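Local coordinates for Lmo1076 protein (Listeria monocytogenes serovar 1/2a, PDB 3FI7), which is an autoinhibited, virulence-associated peptidoglycan hydrolase, here its catalytic domain, which acts as an N-acetylglucosaminidase of glycoside hydrolase family 73, at residues Y51-I56 / K147-A152; Y76-I81 / K117-D122; G80-Y85 / A108-Y113. One frame throughout, in Å; residues are numbered along the deposited sequence.

How the contacts relate
Contact 1 (51-56 with 147-152) joins two helix starts in the helical part of the catalytic domain. Along the chain, its two segments enclose both segments of contacts 2 and 3. Contact 2 (76-81 with 117-122) sets a loop on helix 116-129. Contact 3 (80-85 with 108-113) carries the same loop onto the end of strand 104-111, sharing Gly-80 and Ile-81. The centres of contacts 2 and 3 lie about 9 Å apart; those of contacts 1 and 2 about 18 Å, where Met-55 packs on Leu-120. Contacts 1 and 3 do not touch. The series runs from the helices to the two-stranded hairpin of this lysozyme-clan domain.

Contact 1 of 3, residues Y51-I56 / K147-A152; sequences YPSVMI and KTYKDA
Tyr-51 lays its ring against the turn that opens helix 149-156. Its CG stands anti to the carbonyl carbon (chi1 -76°), and from CB the ring runs out along residues 147-149. Nearest CB, ring atom CD2 meets the methyl CB of Ala-152 at 4.0 Å. One face of the ring is covered at its centre. Tyr-149 CA sits 3.9 Å from the ring centroid and only 11° off the normal, a CH-pi contact. Further out, CE2 lies near the carbonyl of Thr-148, and CZ is 3.7 Å from Tyr-149 N. At the tip, OH comes to 3.1 Å from Lys-147 O, near the ring plane. The hydroxyl is hydrogen-bonded to the carbonyl of Ala-146, just ahead of the segment.

Beside the ring the contact is mainly apolar. Tyr-149 CG sits between its backbone N and carbonyl carbon (chi1 68°). This turns the ring away from residues 51-56 and leaves CB as the contact point. Val-54 CG2 touches that CB at 4.0 Å and also reaches Ala-152 CB. Ser-53 OG approaches the same CB, but its hydrogen bond goes to Asp-183, the last residue of the chain. Tyr-149 also packs on helix 166-176.

The backbone that faces the Tyr-51 ring belongs to the start of helix 149-156, which is capped. Thr-148 N donates to Asp-151 OD1 at 3.0 Å in a nearly straight bond, on the anti side of the carboxylate. Lys-150 N returns a weak bond to Thr-148 OG1, completing a capping box. Tyr-51 is itself the N-cap residue of helix 52-63. Two helix N-termini thus pack together, one presenting an aromatic ring and the other a capped turn, within the helical part of a lysozyme-clan glucosaminidase domain.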
loop_
_atom_site.group_PDB
_atom_site.type_symbol
_atom_site.label_atom_id
_atom_site.label_comp_id
_atom_site.label_asym_id
_atom_site.label_seq_id
_atom_site.Cartn_x
_atom_site.Cartn_y
_atom_site.Cartn_z
ATOM N N TYR A 51 7.107 6.097 -5.903
ATOM C CA TYR A 51 7.629 4.718 -5.850
ATOM C C TYR A 51 6.509 3.690 -5.685
ATOM O O TYR A 51 5.779 3.715 -4.689
ATOM C CB TYR A 51 8.619 4.528 -4.692
ATOM C CG TYR A 51 9.991 5.114 -4.907
ATOM C CD1 TYR A 51 10.946 4.433 -5.645
ATOM C CD2 TYR A 51 10.341 6.352 -4.352
ATOM C CE1 TYR A 51 12.214 4.965 -5.841
ATOM C CE2 TYR A 51 11.600 6.891 -4.539
ATOM C CZ TYR A 51 12.535 6.195 -5.292
ATOM O OH TYR A 51 13.796 6.718 -5.489
ATOM N N PRO A 52 6.381 2.768 -6.650
ATOM C CA PRO A 52 5.418 1.664 -6.538
ATOM C C PRO A 52 5.709 0.798 -5.309
ATOM O O PRO A 52 4.790 0.263 -4.681
ATOM C CB PRO A 52 5.673 0.838 -7.809
ATOM C CG PRO A 52 6.362 1.734 -8.738
ATOM C CD PRO A 52 7.123 2.742 -7.921
ATOM N N SER A 53 6.983 0.650 -4.970
ATOM C CA SER A 53 7.349 -0.184 -3.834
ATOM C C SER A 53 6.776 0.416 -2.560
ATOM O O SER A 53 6.341 -0.299 -1.667
ATOM C CB SER A 53 8.865 -0.315 -3.712
ATOM O OG SER A 53 9.459 0.963 -3.592
ATOM N N VAL A 54 6.773 1.740 -2.485
ATOM C CA VAL A 54 6.286 2.421 -1.297
ATOM C C VAL A 54 4.754 2.354 -1.238
ATOM O O VAL A 54 4.166 2.171 -0.169
ATOM C CB VAL A 54 6.796 3.878 -1.256
ATOM C CG1 VAL A 54 6.119 4.669 -0.144
ATOM C CG2 VAL A 54 8.318 3.887 -1.092
ATOM N N MET A 55 4.111 2.473 -2.393
ATOM C CA MET A 55 2.652 2.357 -2.459
ATOM C C MET A 55 2.151 0.958 -2.080
ATOM O O MET A 55 1.162 0.808 -1.354
ATOM C CB MET A 55 2.137 2.719 -3.854
ATOM C CG MET A 55 0.616 2.599 -3.972
ATOM S SD MET A 55 -0.042 2.960 -5.621
ATOM C CE MET A 55 -0.192 4.742 -5.540
ATOM N N ILE A 56 2.829 -0.065 -2.589
ATOM C CA ILE A 56 2.427 -1.435 -2.312
ATOM C C ILE A 56 2.646 -1.730 -0.831
ATOM O O ILE A 56 1.796 -2.329 -0.186
ATOM C CB ILE A 56 3.195 -2.446 -3.199
ATOM C CG1 ILE A 56 2.807 -2.264 -4.668
ATOM C CG2 ILE A 56 2.925 -3.867 -2.748
ATOM C CD1 ILE A 56 3.849 -2.783 -5.652
ATOM N N LYS A 147 16.133 10.000 -3.672
ATOM C CA LYS A 147 17.135 9.207 -4.381
ATOM C C LYS A 147 16.791 7.719 -4.339
ATOM O O LYS A 147 16.864 7.025 -5.348
ATOM C CB LYS A 147 18.535 9.451 -3.814
ATOM C CG LYS A 147 19.114 10.807 -4.175
ATOM C CD LYS A 147 20.463 11.041 -3.513
ATOM C CE LYS A 147 21.010 12.424 -3.852
ATOM N NZ LYS A 147 22.342 12.674 -3.225
ATOM N N THR A 148 16.418 7.237 -3.161
ATOM C CA THR A 148 15.966 5.862 -3.015
ATOM C C THR A 148 14.631 5.852 -2.295
ATOM O O THR A 148 14.198 6.872 -1.750
ATOM C CB THR A 148 16.941 5.026 -2.180
ATOM O OG1 THR A 148 16.865 5.445 -0.816
ATOM C CG2 THR A 148 18.374 5.194 -2.684
ATOM N N TYR A 149 13.997 4.688 -2.267
ATOM C CA TYR A 149 12.714 4.548 -1.599
ATOM C C TYR A 149 12.821 4.848 -0.105
ATOM O O TYR A 149 11.851 5.273 0.517
ATOM C CB TYR A 149 12.145 3.150 -1.827
ATOM C CG TYR A 149 12.919 2.047 -1.149
ATOM C CD1 TYR A 149 13.927 1.360 -1.821
ATOM C CD2 TYR A 149 12.634 1.680 0.157
ATOM C CE1 TYR A 149 14.631 0.337 -1.200
ATOM C CE2 TYR A 149 13.330 0.662 0.783
ATOM C CZ TYR A 149 14.325 -0.006 0.100
ATOM O OH TYR A 149 15.012 -1.016 0.730
ATOM N N LYS A 150 14.003 4.636 0.467
ATOM C CA LYS A 150 14.226 4.934 1.882
ATOM C C LYS A 150 14.071 6.421 2.212
ATOM O O LYS A 150 13.665 6.777 3.317
ATOM C CB LYS A 150 15.588 4.423 2.343
ATOM C CG LYS A 150 15.661 2.903 2.375
ATOM C CD LYS A 150 16.841 2.413 3.194
ATOM C CE LYS A 150 16.842 0.903 3.257
ATOM N NZ LYS A 150 17.870 0.390 4.189
ATOM N N ASP A 151 14.388 7.289 1.257
ATOM C CA ASP A 151 14.165 8.718 1.461
ATOM C C ASP A 151 12.671 8.982 1.494
ATOM O O ASP A 151 12.192 9.793 2.284
ATOM C CB ASP A 151 14.820 9.536 0.349
ATOM C CG ASP A 151 16.319 9.317 0.280
ATOM O OD1 ASP A 151 16.831 8.994 -0.816
ATOM O OD2 ASP A 151 16.980 9.457 1.334
ATOM N N ALA A 152 11.937 8.271 0.642
ATOM C CA ALA A 152 10.498 8.429 0.571
ATOM C C ALA A 152 9.822 7.939 1.849
ATOM O O ALA A 152 8.967 8.632 2.392
ATOM C CB ALA A 152 9.940 7.716 -0.643
#

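Contact 2 of 3, residues Y76-I81 / K117-D122; sequences YNLFGI and KESLED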
loop_
_atom_site.group_PDB
_atom_site.type_symbol
_atom_site.label_atom_id
_atom_site.label_comp_id
_atom_site.label_asym_id
_atom_site.label_seq_id
_atom_site.Cartn_x
_atom_site.Cartn_y
_atom_site.Cartn_z
ATOM N N TYR A 76 -13.342 -1.932 -0.665
ATOM C CA TYR A 76 -12.085 -1.778 -1.391
ATOM C C TYR A 76 -11.235 -0.615 -0.892
ATOM O O TYR A 76 -10.356 -0.145 -1.604
ATOM C CB TYR A 76 -12.360 -1.605 -2.890
ATOM C CG TYR A 76 -13.085 -2.777 -3.516
ATOM C CD1 TYR A 76 -14.421 -2.680 -3.890
ATOM C CD2 TYR A 76 -12.432 -3.987 -3.729
ATOM C CE1 TYR A 76 -15.085 -3.760 -4.466
ATOM C CE2 TYR A 76 -13.083 -5.066 -4.301
ATOM C CZ TYR A 76 -14.406 -4.948 -4.670
ATOM O OH TYR A 76 -15.042 -6.029 -5.239
ATOM N N ASN A 77 -11.493 -0.165 0.331
ATOM C CA ASN A 77 -10.835 1.016 0.890
ATOM C C ASN A 77 -9.577 0.602 1.652
ATOM O O ASN A 77 -9.613 0.380 2.873
ATOM C CB ASN A 77 -11.832 1.765 1.796
ATOM C CG ASN A 77 -11.326 3.127 2.260
ATOM O OD1 ASN A 77 -10.125 3.394 2.285
ATOM N ND2 ASN A 77 -12.260 3.995 2.651
ATOM N N LEU A 78 -8.466 0.489 0.924
ATOM C CA LEU A 78 -7.233 -0.070 1.481
ATOM C C LEU A 78 -6.598 0.826 2.526
ATOM O O LEU A 78 -5.931 0.349 3.443
ATOM C CB LEU A 78 -6.209 -0.350 0.377
ATOM C CG LEU A 78 -6.628 -1.362 -0.695
ATOM C CD1 LEU A 78 -5.645 -1.326 -1.866
ATOM C CD2 LEU A 78 -6.761 -2.778 -0.109
ATOM N N PHE A 79 -6.793 2.129 2.393
ATOM C CA PHE A 79 -6.081 3.052 3.261
ATOM C C PHE A 79 -6.968 3.622 4.369
ATOM O O PHE A 79 -6.539 4.479 5.131
ATOM C CB PHE A 79 -5.415 4.147 2.424
ATOM C CG PHE A 79 -4.467 3.615 1.387
ATOM C CD1 PHE A 79 -3.122 3.442 1.678
ATOM C CD2 PHE A 79 -4.922 3.272 0.122
ATOM C CE1 PHE A 79 -2.239 2.946 0.718
ATOM C CE2 PHE A 79 -4.049 2.783 -0.836
ATOM C CZ PHE A 79 -2.702 2.618 -0.536
ATOM N N GLY A 80 -8.197 3.125 4.473
ATOM C CA GLY A 80 -9.113 3.583 5.509
ATOM C C GLY A 80 -9.434 5.066 5.415
ATOM O O GLY A 80 -9.530 5.759 6.425
ATOM N N ILE A 81 -9.600 5.554 4.191
ATOM C CA ILE A 81 -9.886 6.961 3.952
ATOM C C ILE A 81 -11.316 7.327 4.348
ATOM O O ILE A 81 -12.267 6.662 3.943
ATOM C CB ILE A 81 -9.679 7.311 2.467
ATOM C CG1 ILE A 81 -8.219 7.093 2.072
ATOM C CG2 ILE A 81 -10.122 8.743 2.183
ATOM C CD1 ILE A 81 -7.230 7.685 3.054
ATOM N N LYS A 117 -8.324 -0.287 -7.451
ATOM C CA LYS A 117 -7.648 0.668 -8.316
ATOM C C LYS A 117 -7.892 2.102 -7.866
ATOM O O LYS A 117 -6.954 2.888 -7.758
ATOM C CB LYS A 117 -8.072 0.505 -9.772
ATOM C CG LYS A 117 -7.377 1.490 -10.700
ATOM C CD LYS A 117 -7.878 1.374 -12.126
ATOM C CE LYS A 117 -7.355 2.513 -12.986
ATOM N NZ LYS A 117 -7.929 2.460 -14.366
ATOM N N GLU A 118 -9.150 2.439 -7.604
ATOM C CA GLU A 118 -9.509 3.808 -7.248
ATOM C C GLU A 118 -8.977 4.166 -5.858
ATOM O O GLU A 118 -8.652 5.324 -5.579
ATOM C CB GLU A 118 -11.026 4.009 -7.328
ATOM C CG GLU A 118 -11.588 3.979 -8.753
ATOM C CD GLU A 118 -11.751 2.571 -9.327
ATOM O OE1 GLU A 118 -11.918 2.450 -10.558
ATOM O OE2 GLU A 118 -11.726 1.582 -8.566
ATOM N N SER A 119 -8.882 3.157 -4.995
ATOM C CA SER A 119 -8.303 3.320 -3.664
ATOM C C SER A 119 -6.798 3.653 -3.762
ATOM O O SER A 119 -6.314 4.598 -3.123
ATOM C CB SER A 119 -8.546 2.050 -2.836
ATOM O OG SER A 119 -7.892 2.096 -1.581
ATOM N N LEU A 120 -6.068 2.893 -4.576
ATOM C CA LEU A 120 -4.656 3.187 -4.827
ATOM C C LEU A 120 -4.482 4.580 -5.436
ATOM O O LEU A 120 -3.570 5.319 -5.070
ATOM C CB LEU A 120 -4.021 2.133 -5.737
ATOM C CG LEU A 120 -3.943 0.724 -5.141
ATOM C CD1 LEU A 120 -3.813 -0.334 -6.240
ATOM C CD2 LEU A 120 -2.802 0.617 -4.119
ATOM N N GLU A 121 -5.362 4.942 -6.361
ATOM C CA GLU A 121 -5.253 6.244 -7.007
ATOM C C GLU A 121 -5.443 7.393 -6.004
ATOM O O GLU A 121 -4.758 8.418 -6.092
ATOM C CB GLU A 121 -6.220 6.371 -8.186
ATOM C CG GLU A 121 -6.116 7.718 -8.901
ATOM C CD GLU A 121 -6.443 7.638 -10.387
ATOM O OE1 GLU A 121 -7.147 6.687 -10.796
ATOM O OE2 GLU A 121 -5.994 8.532 -11.146
ATOM N N ASP A 122 -6.362 7.219 -5.057
ATOM C CA ASP A 122 -6.541 8.203 -3.991
ATOM C C ASP A 122 -5.265 8.405 -3.187
ATOM O O ASP A 122 -4.922 9.536 -2.855
ATOM C CB ASP A 122 -7.703 7.835 -3.059
ATOM C CG ASP A 122 -8.916 8.748 -3.242
ATOM O OD1 ASP A 122 -9.702 8.885 -2.273
ATOM O OD2 ASP A 122 -9.083 9.332 -4.342
HETATM O O HOH W 1 -8.252 4.014 0.253
#
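Ser-119 OG is gripped by a loop amide and by a water. Leu-78 N donates to Ser-119 OG at 3.0 Å, with an N-H...O angle of 152°. The water lies 2.7 Å from Ser-119 OG. OG stands anti to its own backbone N (chi1 174°), which carries it off helix 116-129 toward the loop.

The water ties this serine to the loop twice more. The water donates to Asn-77 OD1 at 2.8 Å and accepts from Phe-79 N at 3.2 Å. Asn-77 OD1 also takes Ile-81 N at 2.9 Å, with the donor tilted 22° from the carbonyl plane. The other end of the same amide is used as well: Asn-77 ND2 donates to Ile-81 O at 3.0 Å, on a lone pair and almost in the plane of the amide. A further bond from ND2 to Ala-111 O reaches the end of strand 104-111. With so many partners, the buried amide is fixed in its rotation.

Residues 77-80 form a type I beta turn. The side chain of its first residue, Asn-77, thus bonds to Ile-81 just after it. The loop, which leads from helix 52-63 toward the hairpin, is thereby seated on helix 116-129.

Apolar groups flank the polar centre. The Phe-79 ring turns an edge to Ser-119 OG, and the water lies in the ring plane. Phe-79 CZ meets Leu-120 CD2 at 4.1 Å, the two side chains crossing at about a right angle. Leu-78 CD1 reaches the same methyl. Phe-79 also packs on Gln-58 and Ala-59 of helix 52-63, while Leu-120 leans on Leu-44 of helix 29-47.

Contact 3 of 3, residues G80-Y85 / A108-Y113; sequences GIKGSY and ANFAKY
Ile-81 and Gly-83 bond through their backbones to the end of strand 104-111. Ala-111 N donates to Ile-81 O at 3.0 Å, and Gly-83 N donates to Asn-109 O at 2.8 Å. The second bond is straight at hydrogen (171°), but its donor stands well above the carbonyl plane. Gly-83 has backbone angles that glycine adopts readily. Between the two bonds Lys-82 and Phe-110 form a single antiparallel bridge, a non-hydrogen-bonded pair.

Side chains extend the contact beyond the backbone bonds. Lys-82 runs alongside Phe-110, pointing the same way, with CG 3.7 Å from Phe-110 CE2. Gly-80 O lies in the plane of the Phe-110 ring, 3.6 Å from CE2, and Ile-81 O is also near that edge. At the other end, Tyr-85 CG is anti to its backbone N (chi1 174°), which places the Tyr-85 ring against Tyr-113. Tyr-113 CD1 lies over one face of the Tyr-85 ring, 3.6 Å above it and off-centre. The two ring planes are inclined at 47°. Tyr-113 OH touches Ile-81 CB at 3.7 Å.

Further out, these groups have polar partners. Tyr-113 OH is hydrogen-bonded to Asp-122 of helix 116-129. Lys-82 NZ makes a salt bridge with Glu-96 of the other hairpin strand, and Asn-109 OD1 bonds to Thr-91 there.

The join is thus made by peptide groups and ring packing. The polarised C-H edge of Phe-110 probably gains from the carbonyls beside it, while the charged tip of Lys-82 finds its counter-charge on the neighbouring strand.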
loop_
_atom_site.group_PDB
_atom_site.type_symbol
_atom_site.label_atom_id
_atom_site.label_comp_id
_atom_site.label_asym_id
_atom_site.label_seq_id
_atom_site.Cartn_x
_atom_site.Cartn_y
_atom_site.Cartn_z
ATOM N N GLY A 80 -8.197 3.125 4.473
ATOM C CA GLY A 80 -9.113 3.583 5.509
ATOM C C GLY A 80 -9.434 5.066 5.415
ATOM O O GLY A 80 -9.530 5.759 6.425
ATOM N N ILE A 81 -9.600 5.554 4.191
ATOM C CA ILE A 81 -9.886 6.961 3.952
ATOM C C ILE A 81 -11.316 7.327 4.348
ATOM O O ILE A 81 -12.267 6.662 3.943
ATOM C CB ILE A 81 -9.679 7.311 2.467
ATOM C CG1 ILE A 81 -8.219 7.093 2.072
ATOM C CG2 ILE A 81 -10.122 8.743 2.183
ATOM C CD1 ILE A 81 -7.230 7.685 3.054
ATOM N N LYS A 82 -11.463 8.387 5.137
ATOM C CA LYS A 82 -12.789 8.849 5.548
ATOM C C LYS A 82 -13.467 9.692 4.472
ATOM O O LYS A 82 -12.804 10.296 3.633
ATOM C CB LYS A 82 -12.714 9.627 6.865
ATOM C CG LYS A 82 -12.592 8.741 8.087
ATOM C CD LYS A 82 -12.510 9.562 9.353
ATOM C CE LYS A 82 -12.191 8.689 10.541
ATOM N NZ LYS A 82 -11.651 9.494 11.669
ATOM N N GLY A 83 -14.796 9.721 4.501
ATOM C CA GLY A 83 -15.567 10.486 3.535
ATOM C C GLY A 83 -16.294 9.596 2.543
ATOM O O GLY A 83 -16.844 8.555 2.906
ATOM N N SER A 84 -16.298 10.006 1.282
ATOM C CA SER A 84 -16.949 9.238 0.232
ATOM C C SER A 84 -16.156 9.318 -1.060
ATOM O O SER A 84 -15.247 10.134 -1.201
ATOM C CB SER A 84 -18.363 9.757 -0.015
ATOM O OG SER A 84 -18.317 11.067 -0.552
ATOM N N TYR A 85 -16.507 8.455 -2.002
ATOM C CA TYR A 85 -15.901 8.482 -3.318
ATOM C C TYR A 85 -17.016 8.523 -4.347
ATOM O O TYR A 85 -17.770 7.558 -4.489
ATOM C CB TYR A 85 -15.023 7.247 -3.537
ATOM C CG TYR A 85 -14.475 7.156 -4.938
ATOM C CD1 TYR A 85 -13.319 7.835 -5.294
ATOM C CD2 TYR A 85 -15.122 6.402 -5.910
ATOM C CE1 TYR A 85 -12.814 7.762 -6.578
ATOM C CE2 TYR A 85 -14.622 6.320 -7.200
ATOM C CZ TYR A 85 -13.469 7.004 -7.523
ATOM O OH TYR A 85 -12.965 6.932 -8.795
ATOM N N ALA A 108 -18.200 6.308 11.765
ATOM C CA ALA A 108 -17.689 7.244 10.777
ATOM C C ALA A 108 -18.063 6.773 9.380
ATOM O O ALA A 108 -18.413 5.611 9.179
ATOM C CB ALA A 108 -16.171 7.406 10.917
ATOM N N ASN A 109 -18.015 7.689 8.423
ATOM C CA ASN A 109 -18.242 7.341 7.032
ATOM C C ASN A 109 -16.915 7.165 6.326
ATOM O O ASN A 109 -16.037 8.025 6.405
ATOM C CB ASN A 109 -19.070 8.411 6.325
ATOM C CG ASN A 109 -20.479 8.506 6.869
ATOM O OD1 ASN A 109 -21.158 7.496 7.046
ATOM N ND2 ASN A 109 -20.926 9.726 7.139
ATOM N N PHE A 110 -16.771 6.044 5.637
ATOM C CA PHE A 110 -15.545 5.761 4.919
ATOM C C PHE A 110 -15.846 5.653 3.443
ATOM O O PHE A 110 -16.928 5.192 3.057
ATOM C CB PHE A 110 -14.926 4.465 5.428
ATOM C CG PHE A 110 -14.384 4.560 6.823
ATOM C CD1 PHE A 110 -15.195 4.273 7.917
ATOM C CD2 PHE A 110 -13.059 4.929 7.044
ATOM C CE1 PHE A 110 -14.688 4.348 9.217
ATOM C CE2 PHE A 110 -12.539 5.002 8.337
ATOM C CZ PHE A 110 -13.358 4.714 9.429
ATOM N N ALA A 111 -14.895 6.081 2.618
ATOM C CA ALA A 111 -15.078 6.016 1.172
ATOM C C ALA A 111 -15.339 4.577 0.756
ATOM O O ALA A 111 -14.802 3.637 1.358
ATOM C CB ALA A 111 -13.854 6.578 0.446
ATOM N N LYS A 112 -16.177 4.416 -0.263
ATOM C CA LYS A 112 -16.478 3.115 -0.846
ATOM C C LYS A 112 -16.100 3.184 -2.319
ATOM O O LYS A 112 -16.639 4.008 -3.057
ATOM C CB LYS A 112 -17.970 2.818 -0.703
ATOM C CG LYS A 112 -18.420 1.434 -1.160
ATOM C CD LYS A 112 -19.950 1.386 -1.231
ATOM C CE LYS A 112 -20.507 0.015 -0.865
ATOM N NZ LYS A 112 -20.098 -1.040 -1.832
ATOM N N TYR A 113 -15.172 2.331 -2.742
ATOM C CA TYR A 113 -14.635 2.385 -4.102
ATOM C C TYR A 113 -15.148 1.232 -4.951
ATOM O O TYR A 113 -15.525 0.189 -4.416
ATOM C CB TYR A 113 -13.098 2.312 -4.079
ATOM C CG TYR A 113 -12.418 3.378 -3.257
ATOM C CD1 TYR A 113 -12.125 4.624 -3.798
ATOM C CD2 TYR A 113 -12.057 3.136 -1.946
ATOM C CE1 TYR A 113 -11.494 5.603 -3.043
ATOM C CE2 TYR A 113 -11.436 4.104 -1.185
ATOM C CZ TYR A 113 -11.151 5.333 -1.737
ATOM O OH TYR A 113 -10.520 6.287 -0.967
#